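Local coordinates for multifunctional non-homologous end joining DNA repair protein LigD (Mycobacterium tuberculosis, PDB 2IRY) that probably repairs DNA double-strand breaks together with Ku by end processing, gap filling and ligation, represented here by its primase-polymerase domain, at residues Phe33-Gly38 / Ala242-Arg247; Ala52-Trp57 / Phe66-Leu71; Pro172-Ser177 / Leu268-Tyr273. All coordinates share one frame; numbering follows the deposited sequence. Where two conformers were deposited one is given.

The three contacts lie in one primase-polymerase domain and each reaches the same bound dGTP. Contact 1 ties helix 29-47 to the loop after strand 240-241, and contact 2, the hairpin of strands 53-56 and 66-68, is nested within the chain loop that contact 1 closes. Contact 3 opens later, on strand 171-174, so that its segments alternate with those of contact 1. Contacts 1 and 3 have centres about 13 Å apart and touch, R247 meeting S175, G176 and S177; contacts 2 and 3 have centres about 22 Å apart. The nucleotide spans that gap, with its base at contact 2 and its phosphates at contacts 1 and 3.

Contact 1 (Phe33-Gly38 / Ala242-Arg247); sequences FDYYAG and APYSLR. With DGT (2'-deoxyguanosine-5'-triphosphate), chain D.
The ring of Y35 has L246 over one face, with methyl CD2 offset toward the rim, and the carbonyl oxygen of Y244 at its edge, in the ring plane. On the neighbouring Y36 ring, CD2 of Y35 sits above the centre of one face, while L246 CD1 approaches Y36 CE2 to 3.9 Å. A single branched leucine can thus fill the space beside two aromatic rings. The third flat group, the guanidinium of R247, turns an edge to the dGTP phosphates.

Both tyrosines also use their hydroxyls; a phenol suits a buried site that faces main chain, since its ring packs while its hydroxyl bonds to the backbone. Y35 OH donates to Y244 O at 2.6 Å, only 18° out of the carbonyl plane; CG anti to the backbone N (chi1 171°) sends the ring toward the loop. Y36 OH works the other way round, accepting from L246 N at 3.0 Å, and it is bonded to L111 O as well. S245 OG folds back onto L246 O at 2.8 Å, in the carbonyl plane on a lone pair, and is also bonded to V113 N. A242 to S245 form a type II beta turn that ends on this serine, with Y244 at the positive phi.

Held in this way, the loop delivers R247 to the nucleotide, consistent with a substrate-binding role as in related enzymes. The R247 chain bends at chi2 and chi3; its NH1 donates to O1B of dGTP at 2.7 Å and its NH2 to O5' at 3.1 Å, while E112 makes a salt bridge with NE.

Helix 29-47 therefore leans on the loop that follows strand 240-241. Helix 99-107 packs against Y36, helix 273-283 covers Y35, Y244 and L246, and V113 of strand 112-115 lies beyond S245.

Contact 2 (Ala52-Trp57 / Phe66-Leu71); sequences ATRKRW and FFEKQL. With DGT (2'-deoxyguanosine-5'-triphosphate), chain D.
Main-chain bonds pair R54 with E68 and R56 with F66 as antiparallel hydrogen-bonded pairs, and between them K55 and F67 form a non-hydrogen-bonded pair. The alternation places R54, R56, F66 and E68 on one face of the ribbon, and K55 and F67 on the other.

Side-chain hydrogen bonds are concentrated on R54. Bends at chi2 (79°) and chi3 (71°) curl its chain back over the strand end, where the guanidinium collects carbonyls at its edge: NH2 donates to K69 O at 2.8 Å and to A52 O, and NH1 to Q70 O at 3.0 Å. NE gives to a water that in turn donates to E68 OE1. Arginine suits this place because several in-plane N-H groups can gather the oxygens of a turning main chain. Nearby, K69 NZ donates to T53 OG1 at 2.8 Å.

Charge enters through E68, whose OE1 takes R56 NH1 on its syn side at 3.0 Å, the two flat groups nearly coplanar; R56 NE is hydrogen-bonded to Q108 O. R54 NH1 lies 4.1 Å from E68 OE1, which is well out of the R54 guanidinium plane; any attraction there would be of charge only, with no N-H pointing at the oxygen.

Aromatic contacts complete the account. R56 CB stands over the F66 ring in a CH-pi contact, and K55 CD does the same on F67, 3.9 Å from the ring centroid. The guanine base of dGTP lies on the opposite face of F67, with C6 3.6 Å above the plane and over its centre, and H114 meets that ring edge-to-face.

This is a beta hairpin at the border of a four-stranded antiparallel sheet, forming the base-binding side of the polymerase pocket; K55 probably binds the substrate, and both strands probably touch target DNA, as in related enzymes.

Contact 3 (Pro172-Ser177 / Leu268-Tyr273); sequences PVTSGS and LRQLSY. With DGT (2'-deoxyguanosine-5'-triphosphate), chain D.
The amide oxygen of Q270 is shared between the backbone of G176 and an ordered water. G176 N donates to Q270 OE1 at 2.8 Å, with an N-H...O angle of 139° and the donor well above the carbonyl plane, 59° out of it. The water, 2.7 Å from Q270 OE1, probably donates to it; it also accepts from L271 N and lies 2.8 Å from T174 OG1, whose stronger partner is R258. One oxygen and one water thus join the end of strand 171-174 to the loop before helix 273-283.

CG of Q270 lies beside its backbone N and rests 3.4 Å from S177 O; the bend at chi2 (-60°) then turns the amide so that OE1 faces G176 N. A long flexible amide suits a place where a backbone N-H must be met from across the contact. OE1 also touches T174 CB, while CD1 of L268 makes a loose apolar contact with CG2 of T174. At the backbone angles of G176 a CB would press on the carbonyl oxygen of the residue before, so glycine suits the place.

Beyond it, S177 N donates to S175 OG at 3.0 Å, an ST turn, and S175 OG itself donates to the gamma-phosphate oxygen O3G at 2.6 Å. The position of the S177 hydroxyl against the phosphates is too close to be trusted.

S175, G176 and S177 probably belong to the substrate-binding loop, as in related enzymes. Q270, which holds G176 N, is thus placed as a second-shell residue and would help to fix the turn from which S175 presents its hydroxyl to the triphosphate.

Contact 1 (Phe33-Gly38 / Ala242-Arg247)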
# COMPACT_ATOMS: atom_id res chain seq x y z
N PHE A 33 -3.87 14.50 -10.39
CA PHE A 33 -4.33 15.43 -9.40
C PHE A 33 -5.83 15.16 -9.10
O PHE A 33 -6.23 15.03 -7.95
CB PHE A 33 -4.08 16.86 -9.92
CG PHE A 33 -4.22 17.96 -8.87
CD1 PHE A 33 -3.18 18.25 -7.99
CD2 PHE A 33 -5.36 18.76 -8.83
CE1 PHE A 33 -3.28 19.29 -7.05
CE2 PHE A 33 -5.47 19.82 -7.89
CZ PHE A 33 -4.42 20.07 -7.00
N ASP A 34 -6.65 15.02 -10.14
CA ASP A 34 -8.07 14.75 -9.93
C ASP A 34 -8.30 13.37 -9.31
O ASP A 34 -9.20 13.22 -8.48
CB ASP A 34 -8.88 14.89 -11.21
CG ASP A 34 -9.04 16.36 -11.65
OD1 ASP A 34 -8.87 17.28 -10.83
OD2 ASP A 34 -9.38 16.58 -12.83
N TYR A 35 -7.49 12.40 -9.73
CA TYR A 35 -7.58 11.04 -9.18
C TYR A 35 -7.36 11.06 -7.66
O TYR A 35 -8.14 10.50 -6.90
CB TYR A 35 -6.59 10.06 -9.84
CG TYR A 35 -6.59 8.75 -9.08
CD1 TYR A 35 -7.66 7.85 -9.22
CD2 TYR A 35 -5.56 8.45 -8.18
CE1 TYR A 35 -7.71 6.64 -8.49
CE2 TYR A 35 -5.59 7.23 -7.42
CZ TYR A 35 -6.67 6.34 -7.59
OH TYR A 35 -6.72 5.16 -6.86
N TYR A 36 -6.27 11.69 -7.23
CA TYR A 36 -5.96 11.74 -5.80
C TYR A 36 -6.99 12.55 -4.99
O TYR A 36 -7.32 12.20 -3.83
CB TYR A 36 -4.52 12.18 -5.57
CG TYR A 36 -3.57 10.98 -5.68
CD1 TYR A 36 -3.81 9.80 -4.92
CD2 TYR A 36 -2.45 11.02 -6.51
CE1 TYR A 36 -2.96 8.67 -4.98
CE2 TYR A 36 -1.57 9.90 -6.57
CZ TYR A 36 -1.86 8.72 -5.82
OH TYR A 36 -1.02 7.64 -5.89
N ALA A 37 -7.55 13.59 -5.61
CA ALA A 37 -8.70 14.28 -4.98
C ALA A 37 -9.91 13.35 -4.83
O ALA A 37 -10.58 13.37 -3.78
CB ALA A 37 -9.09 15.52 -5.76
N GLY A 38 -10.18 12.59 -5.90
CA GLY A 38 -11.28 11.61 -5.98
C GLY A 38 -11.21 10.48 -4.96
O GLY A 38 -12.26 10.04 -4.45
N ALA A 242 0.52 1.70 -0.80
CA ALA A 242 -0.71 2.01 -0.07
C ALA A 242 -1.93 1.66 -0.90
O ALA A 242 -1.92 1.88 -2.10
CB ALA A 242 -0.76 3.49 0.32
N PRO A 243 -2.97 1.09 -0.26
CA PRO A 243 -4.26 0.98 -0.98
C PRO A 243 -4.68 2.31 -1.65
O PRO A 243 -4.56 3.38 -1.04
CB PRO A 243 -5.24 0.60 0.12
CG PRO A 243 -4.37 -0.24 1.10
CD PRO A 243 -3.07 0.58 1.13
N TYR A 244 -5.16 2.22 -2.89
CA TYR A 244 -5.59 3.38 -3.73
C TYR A 244 -4.42 4.13 -4.39
O TYR A 244 -4.64 4.97 -5.28
CB TYR A 244 -6.54 4.35 -3.01
CG TYR A 244 -7.81 3.70 -2.54
CD1 TYR A 244 -8.84 3.43 -3.45
CD2 TYR A 244 -7.97 3.29 -1.21
CE1 TYR A 244 -10.03 2.79 -3.05
CE2 TYR A 244 -9.16 2.65 -0.79
CZ TYR A 244 -10.17 2.43 -1.71
OH TYR A 244 -11.33 1.82 -1.35
N SER A 245 -3.19 3.76 -4.03
CA SER A 245 -2.04 4.36 -4.72
C SER A 245 -2.05 3.97 -6.19
O SER A 245 -2.34 2.84 -6.55
CB SER A 245 -0.67 3.98 -4.11
OG SER A 245 0.37 4.70 -4.77
N LEU A 246 -1.67 4.93 -7.04
CA LEU A 246 -1.28 4.63 -8.40
C LEU A 246 0.03 3.80 -8.39
O LEU A 246 0.76 3.73 -7.38
CB LEU A 246 -1.07 5.91 -9.22
CG LEU A 246 -2.32 6.72 -9.59
CD1 LEU A 246 -1.89 8.10 -10.02
CD2 LEU A 246 -3.09 6.00 -10.67
N ARG A 247 0.27 3.13 -9.51
CA ARG A 247 1.53 2.44 -9.75
C ARG A 247 2.26 3.16 -10.89
O ARG A 247 1.62 3.59 -11.90
CB ARG A 247 1.30 0.96 -10.13
CG ARG A 247 0.51 0.10 -9.10
CD ARG A 247 1.11 0.24 -7.69
NE ARG A 247 2.55 -0.01 -7.61
CZ ARG A 247 3.10 -1.10 -7.09
NH1 ARG A 247 2.35 -2.07 -6.59
NH2 ARG A 247 4.42 -1.22 -7.04
PG DGT D . 3.84 -7.22 -7.43
O1G DGT D . 4.05 -7.16 -8.92
O2G DGT D . 4.81 -8.17 -6.76
O3G DGT D . 2.39 -7.41 -7.04
O3B DGT D . 4.18 -5.72 -6.90
PB DGT D . 4.34 -5.27 -5.34
O1B DGT D . 3.69 -3.92 -5.16
O2B DGT D . 3.94 -6.37 -4.39
O3A DGT D . 5.95 -5.09 -5.19
PA DGT D . 6.77 -3.95 -6.00
O1A DGT D . 8.25 -4.24 -5.91
O2A DGT D . 6.17 -3.82 -7.38
O5' DGT D . 6.46 -2.62 -5.11
C5' DGT D . 6.90 -2.48 -3.75
C4' DGT D . 8.19 -3.25 -3.46
O4' DGT D . 9.33 -2.39 -3.50
C3' DGT D . 8.21 -3.96 -2.12
O3' DGT D . 7.87 -5.34 -2.31
C2' DGT D . 9.64 -3.83 -1.63
C1' DGT D . 10.26 -2.72 -2.48
N9 DGT D . 10.49 -1.49 -1.69
C8 DGT D . 9.65 -0.98 -0.78
N7 DGT D . 10.13 0.16 -0.22
C5 DGT D . 11.32 0.39 -0.79
C6 DGT D . 12.36 1.44 -0.67
O6 DGT D . 12.19 2.37 0.14
N1 DGT D . 13.46 1.34 -1.44
C2 DGT D . 13.63 0.32 -2.31
N2 DGT D . 14.76 0.30 -3.06
N3 DGT D . 12.72 -0.67 -2.49
C4 DGT D . 11.56 -0.69 -1.77

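Contact 2 (Ala52-Trp57 / Phe66-Leu71)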
# COMPACT_ATOMS: atom_id res chain seq x y z
N ALA A 52 4.99 8.12 5.18
CA ALA A 52 4.76 7.93 3.76
C ALA A 52 6.07 8.02 2.96
O ALA A 52 6.68 9.13 2.84
CB ALA A 52 3.78 8.99 3.24
N THR A 53 6.46 6.89 2.40
CA THR A 53 7.54 6.83 1.39
C THR A 53 6.98 7.13 0.01
O THR A 53 5.96 6.55 -0.38
CB THR A 53 8.26 5.44 1.45
OG1 THR A 53 8.90 5.33 2.73
CG2 THR A 53 9.31 5.27 0.32
N ARG A 54 7.64 8.03 -0.73
CA ARG A 54 7.20 8.38 -2.08
C ARG A 54 8.10 7.70 -3.10
O ARG A 54 9.32 7.57 -2.87
CB ARG A 54 7.29 9.91 -2.32
CG ARG A 54 6.22 10.74 -1.60
CD ARG A 54 6.58 10.95 -0.11
NE ARG A 54 7.72 11.88 0.03
CZ ARG A 54 8.65 11.80 0.98
NH1 ARG A 54 9.65 12.70 0.99
NH2 ARG A 54 8.63 10.84 1.92
N LYS A 55 7.53 7.30 -4.23
CA LYS A 55 8.34 7.07 -5.42
C LYS A 55 7.89 8.06 -6.52
O LYS A 55 6.69 8.15 -6.85
CB LYS A 55 8.29 5.60 -5.89
CG LYS A 55 9.43 5.30 -6.85
CD LYS A 55 9.58 3.82 -7.13
CE LYS A 55 10.70 3.62 -8.12
NZ LYS A 55 10.91 2.15 -8.32
N ARG A 56 8.86 8.82 -7.04
CA ARG A 56 8.58 9.95 -7.92
C ARG A 56 9.11 9.70 -9.32
O ARG A 56 10.23 9.20 -9.47
CB ARG A 56 9.18 11.26 -7.38
CG ARG A 56 8.51 11.74 -6.10
CD ARG A 56 9.22 12.89 -5.45
NE ARG A 56 9.16 14.09 -6.27
CZ ARG A 56 9.83 15.22 -6.02
NH1 ARG A 56 10.70 15.29 -5.00
NH2 ARG A 56 9.65 16.27 -6.83
N TRP A 57 8.31 10.10 -10.32
CA TRP A 57 8.70 10.04 -11.72
C TRP A 57 8.50 11.46 -12.29
O TRP A 57 7.48 11.72 -12.93
CB TRP A 57 7.78 9.06 -12.48
CG TRP A 57 8.09 7.56 -12.31
CD1 TRP A 57 8.77 6.76 -13.19
CD2 TRP A 57 7.67 6.71 -11.23
NE1 TRP A 57 8.79 5.46 -12.72
CE2 TRP A 57 8.13 5.40 -11.52
CE3 TRP A 57 6.92 6.92 -10.05
CZ2 TRP A 57 7.88 4.31 -10.68
CZ3 TRP A 57 6.68 5.83 -9.19
CH2 TRP A 57 7.17 4.54 -9.52
N PHE A 66 12.85 7.87 -8.65
CA PHE A 66 13.55 7.72 -7.39
C PHE A 66 12.62 7.58 -6.19
O PHE A 66 11.53 8.14 -6.18
CB PHE A 66 14.52 8.89 -7.17
CG PHE A 66 13.86 10.24 -7.12
CD1 PHE A 66 13.42 10.77 -5.90
CD2 PHE A 66 13.70 11.00 -8.29
CE1 PHE A 66 12.84 12.04 -5.83
CE2 PHE A 66 13.11 12.28 -8.23
CZ PHE A 66 12.68 12.80 -7.01
N PHE A 67 13.05 6.78 -5.21
CA PHE A 67 12.36 6.73 -3.91
C PHE A 67 12.80 7.93 -3.07
O PHE A 67 13.97 8.36 -3.14
CB PHE A 67 12.77 5.48 -3.13
CG PHE A 67 11.93 4.28 -3.41
CD1 PHE A 67 10.61 4.20 -2.96
CD2 PHE A 67 12.48 3.20 -4.09
CE1 PHE A 67 9.82 3.04 -3.24
CE2 PHE A 67 11.71 2.05 -4.38
CZ PHE A 67 10.38 1.97 -3.94
N GLU A 68 11.89 8.43 -2.26
CA GLU A 68 12.22 9.48 -1.30
C GLU A 68 11.57 9.18 0.04
O GLU A 68 10.39 8.83 0.10
CB GLU A 68 11.79 10.84 -1.85
CG GLU A 68 12.37 12.03 -1.10
CD GLU A 68 12.09 13.37 -1.80
OE1 GLU A 68 11.22 13.40 -2.72
OE2 GLU A 68 12.74 14.38 -1.41
N LYS A 69 12.37 9.29 1.10
CA LYS A 69 11.89 9.00 2.44
C LYS A 69 11.88 10.24 3.31
O LYS A 69 10.81 10.75 3.65
CB LYS A 69 12.72 7.87 3.05
CG LYS A 69 12.42 6.53 2.39
CD LYS A 69 13.20 5.37 3.03
CE LYS A 69 12.64 4.02 2.55
NZ LYS A 69 11.23 3.72 3.04
N GLN A 70 13.06 10.76 3.63
CA GLN A 70 13.16 12.03 4.37
C GLN A 70 12.27 13.12 3.70
O GLN A 70 12.21 13.22 2.46
CB GLN A 70 14.63 12.50 4.46
CG GLN A 70 14.81 13.84 5.23
CD GLN A 70 14.95 13.62 6.72
OE1 GLN A 70 15.09 12.50 7.16
NE2 GLN A 70 14.95 14.70 7.50
N LEU A 71 11.58 13.90 4.52
CA LEU A 71 10.80 15.01 3.99
C LEU A 71 11.75 16.21 3.81
O LEU A 71 12.28 16.73 4.80
CB LEU A 71 9.63 15.35 4.93
CG LEU A 71 8.64 16.43 4.43
CD1 LEU A 71 7.97 16.11 3.02
CD2 LEU A 71 7.57 16.74 5.49
PG DGT D . 3.84 -7.22 -7.43
O1G DGT D . 4.05 -7.16 -8.92
O2G DGT D . 4.81 -8.17 -6.76
O3G DGT D . 2.39 -7.41 -7.04
O3B DGT D . 4.18 -5.72 -6.90
PB DGT D . 4.34 -5.27 -5.34
O1B DGT D . 3.69 -3.92 -5.16
O2B DGT D . 3.94 -6.37 -4.39
O3A DGT D . 5.95 -5.09 -5.19
PA DGT D . 6.77 -3.95 -6.00
O1A DGT D . 8.25 -4.24 -5.91
O2A DGT D . 6.17 -3.82 -7.38
O5' DGT D . 6.46 -2.62 -5.11
C5' DGT D . 6.90 -2.48 -3.75
C4' DGT D . 8.19 -3.25 -3.46
O4' DGT D . 9.33 -2.39 -3.50
C3' DGT D . 8.21 -3.96 -2.12
O3' DGT D . 7.87 -5.34 -2.31
C2' DGT D . 9.64 -3.83 -1.63
C1' DGT D . 10.26 -2.72 -2.48
N9 DGT D . 10.49 -1.49 -1.69
C8 DGT D . 9.65 -0.98 -0.78
N7 DGT D . 10.13 0.16 -0.22
C5 DGT D . 11.32 0.39 -0.79
C6 DGT D . 12.36 1.44 -0.67
O6 DGT D . 12.19 2.37 0.14
N1 DGT D . 13.46 1.34 -1.44
C2 DGT D . 13.63 0.32 -2.31
N2 DGT D . 14.76 0.30 -3.06
N3 DGT D . 12.72 -0.67 -2.49
C4 DGT D . 11.56 -0.69 -1.77
O HOH W 1 10.66 15.60 0.17
O HOH W 2 8.49 13.68 -1.99

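Contact 3 (Pro172-Ser177 / Leu268-Tyr273)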
# COMPACT_ATOMS: atom_id res chain seq x y z
N PRO A 172 -8.76 -8.38 0.45
CA PRO A 172 -7.83 -8.45 -0.69
C PRO A 172 -7.67 -7.14 -1.47
O PRO A 172 -8.63 -6.41 -1.68
CB PRO A 172 -8.47 -9.52 -1.59
CG PRO A 172 -9.95 -9.40 -1.31
CD PRO A 172 -10.12 -8.86 0.08
N VAL A 173 -6.45 -6.89 -1.94
CA VAL A 173 -6.16 -5.69 -2.70
C VAL A 173 -5.22 -6.14 -3.83
O VAL A 173 -4.07 -6.47 -3.57
CB VAL A 173 -5.42 -4.60 -1.82
CG1 VAL A 173 -5.05 -3.38 -2.64
CG2 VAL A 173 -6.24 -4.18 -0.59
N THR A 174 -5.68 -6.10 -5.08
CA THR A 174 -4.76 -6.39 -6.20
C THR A 174 -3.74 -5.25 -6.25
O THR A 174 -4.11 -4.08 -6.17
CB THR A 174 -5.50 -6.57 -7.56
OG1 THR A 174 -6.47 -5.52 -7.75
CG2 THR A 174 -6.22 -7.95 -7.57
N SER A 175 -2.45 -5.60 -6.37
CA SER A 175 -1.37 -4.62 -6.16
C SER A 175 -1.24 -3.52 -7.20
O SER A 175 -0.61 -2.48 -6.93
CB SER A 175 -0.01 -5.37 -6.05
OG SER A 175 0.42 -5.78 -7.35
N GLY A 176 -1.79 -3.74 -8.40
CA GLY A 176 -1.58 -2.82 -9.53
C GLY A 176 -0.40 -3.24 -10.41
O GLY A 176 -0.18 -2.69 -11.51
N SER A 177 0.36 -4.21 -9.91
CA SER A 177 1.46 -4.74 -10.70
C SER A 177 1.17 -6.18 -11.10
O SER A 177 0.36 -6.39 -12.02
CB SER A 177 2.83 -4.53 -10.01
OG SER A 177 2.77 -4.98 -8.68
N LEU A 268 -9.78 -12.21 -13.81
CA LEU A 268 -9.24 -11.24 -12.86
C LEU A 268 -8.03 -10.52 -13.45
O LEU A 268 -7.12 -11.15 -14.03
CB LEU A 268 -8.89 -11.90 -11.50
CG LEU A 268 -8.37 -10.97 -10.38
CD1 LEU A 268 -9.43 -10.00 -9.94
CD2 LEU A 268 -7.87 -11.81 -9.19
N ARG A 269 -8.05 -9.20 -13.34
CA ARG A 269 -6.94 -8.38 -13.80
C ARG A 269 -6.76 -7.18 -12.90
O ARG A 269 -7.63 -6.87 -12.11
CB ARG A 269 -7.19 -7.90 -15.23
CG ARG A 269 -8.47 -7.08 -15.39
CD ARG A 269 -8.42 -6.28 -16.66
NE ARG A 269 -9.68 -5.61 -16.94
CZ ARG A 269 -10.04 -4.42 -16.47
NH1 ARG A 269 -9.22 -3.72 -15.67
NH2 ARG A 269 -11.22 -3.93 -16.81
N GLN A 270 -5.64 -6.48 -13.06
CA GLN A 270 -5.44 -5.21 -12.39
C GLN A 270 -6.41 -4.13 -12.89
O GLN A 270 -6.78 -4.10 -14.08
CB GLN A 270 -4.00 -4.73 -12.60
CG GLN A 270 -2.94 -5.73 -12.20
CD GLN A 270 -3.01 -6.12 -10.72
OE1 GLN A 270 -3.46 -5.36 -9.87
NE2 GLN A 270 -2.52 -7.34 -10.41
N LEU A 271 -6.75 -3.20 -12.00
CA LEU A 271 -7.72 -2.14 -12.30
C LEU A 271 -7.01 -0.80 -12.52
O LEU A 271 -5.99 -0.52 -11.87
CB LEU A 271 -8.78 -2.00 -11.19
CG LEU A 271 -9.68 -3.19 -10.84
CD1 LEU A 271 -10.65 -2.79 -9.74
CD2 LEU A 271 -10.43 -3.73 -12.05
N SER A 272 -7.54 -0.00 -13.44
CA SER A 272 -6.97 1.31 -13.77
C SER A 272 -7.62 2.37 -12.88
O SER A 272 -8.69 2.12 -12.30
CB SER A 272 -7.20 1.62 -15.26
OG SER A 272 -6.51 2.81 -15.58
N TYR A 273 -6.97 3.52 -12.76
CA TYR A 273 -7.45 4.57 -11.84
C TYR A 273 -8.89 5.01 -12.17
O TYR A 273 -9.66 5.26 -11.27
CB TYR A 273 -6.52 5.79 -11.85
CG TYR A 273 -6.63 6.70 -13.09
CD1 TYR A 273 -7.37 7.91 -13.03
CD2 TYR A 273 -6.02 6.36 -14.31
CE1 TYR A 273 -7.47 8.76 -14.13
CE2 TYR A 273 -6.14 7.23 -15.44
CZ TYR A 273 -6.87 8.43 -15.33
OH TYR A 273 -7.02 9.29 -16.39
PG DGT D . 3.84 -7.22 -7.43
O1G DGT D . 4.05 -7.16 -8.92
O2G DGT D . 4.81 -8.17 -6.76
O3G DGT D . 2.39 -7.41 -7.04
O3B DGT D . 4.18 -5.72 -6.90
PB DGT D . 4.34 -5.27 -5.34
O1B DGT D . 3.69 -3.92 -5.16
O2B DGT D . 3.94 -6.37 -4.39
O3A DGT D . 5.95 -5.09 -5.19
PA DGT D . 6.77 -3.95 -6.00
O1A DGT D . 8.25 -4.24 -5.91
O2A DGT D . 6.17 -3.82 -7.38
O5' DGT D . 6.46 -2.62 -5.11
C5' DGT D . 6.90 -2.48 -3.75
C4' DGT D . 8.19 -3.25 -3.46
O4' DGT D . 9.33 -2.39 -3.50
C3' DGT D . 8.21 -3.96 -2.12
O3' DGT D . 7.87 -5.34 -2.31
C2' DGT D . 9.64 -3.83 -1.63
C1' DGT D . 10.26 -2.72 -2.48
N9 DGT D . 10.49 -1.49 -1.69
C8 DGT D . 9.65 -0.98 -0.78
N7 DGT D . 10.13 0.16 -0.22
C5 DGT D . 11.32 0.39 -0.79
C6 DGT D . 12.36 1.44 -0.67
O6 DGT D . 12.19 2.37 0.14
N1 DGT D . 13.46 1.34 -1.44
C2 DGT D . 13.63 0.32 -2.31
N2 DGT D . 14.76 0.30 -3.06
N3 DGT D . 12.72 -0.67 -2.49
C4 DGT D . 11.56 -0.69 -1.77
O HOH W 3 -5.35 -3.55 -9.38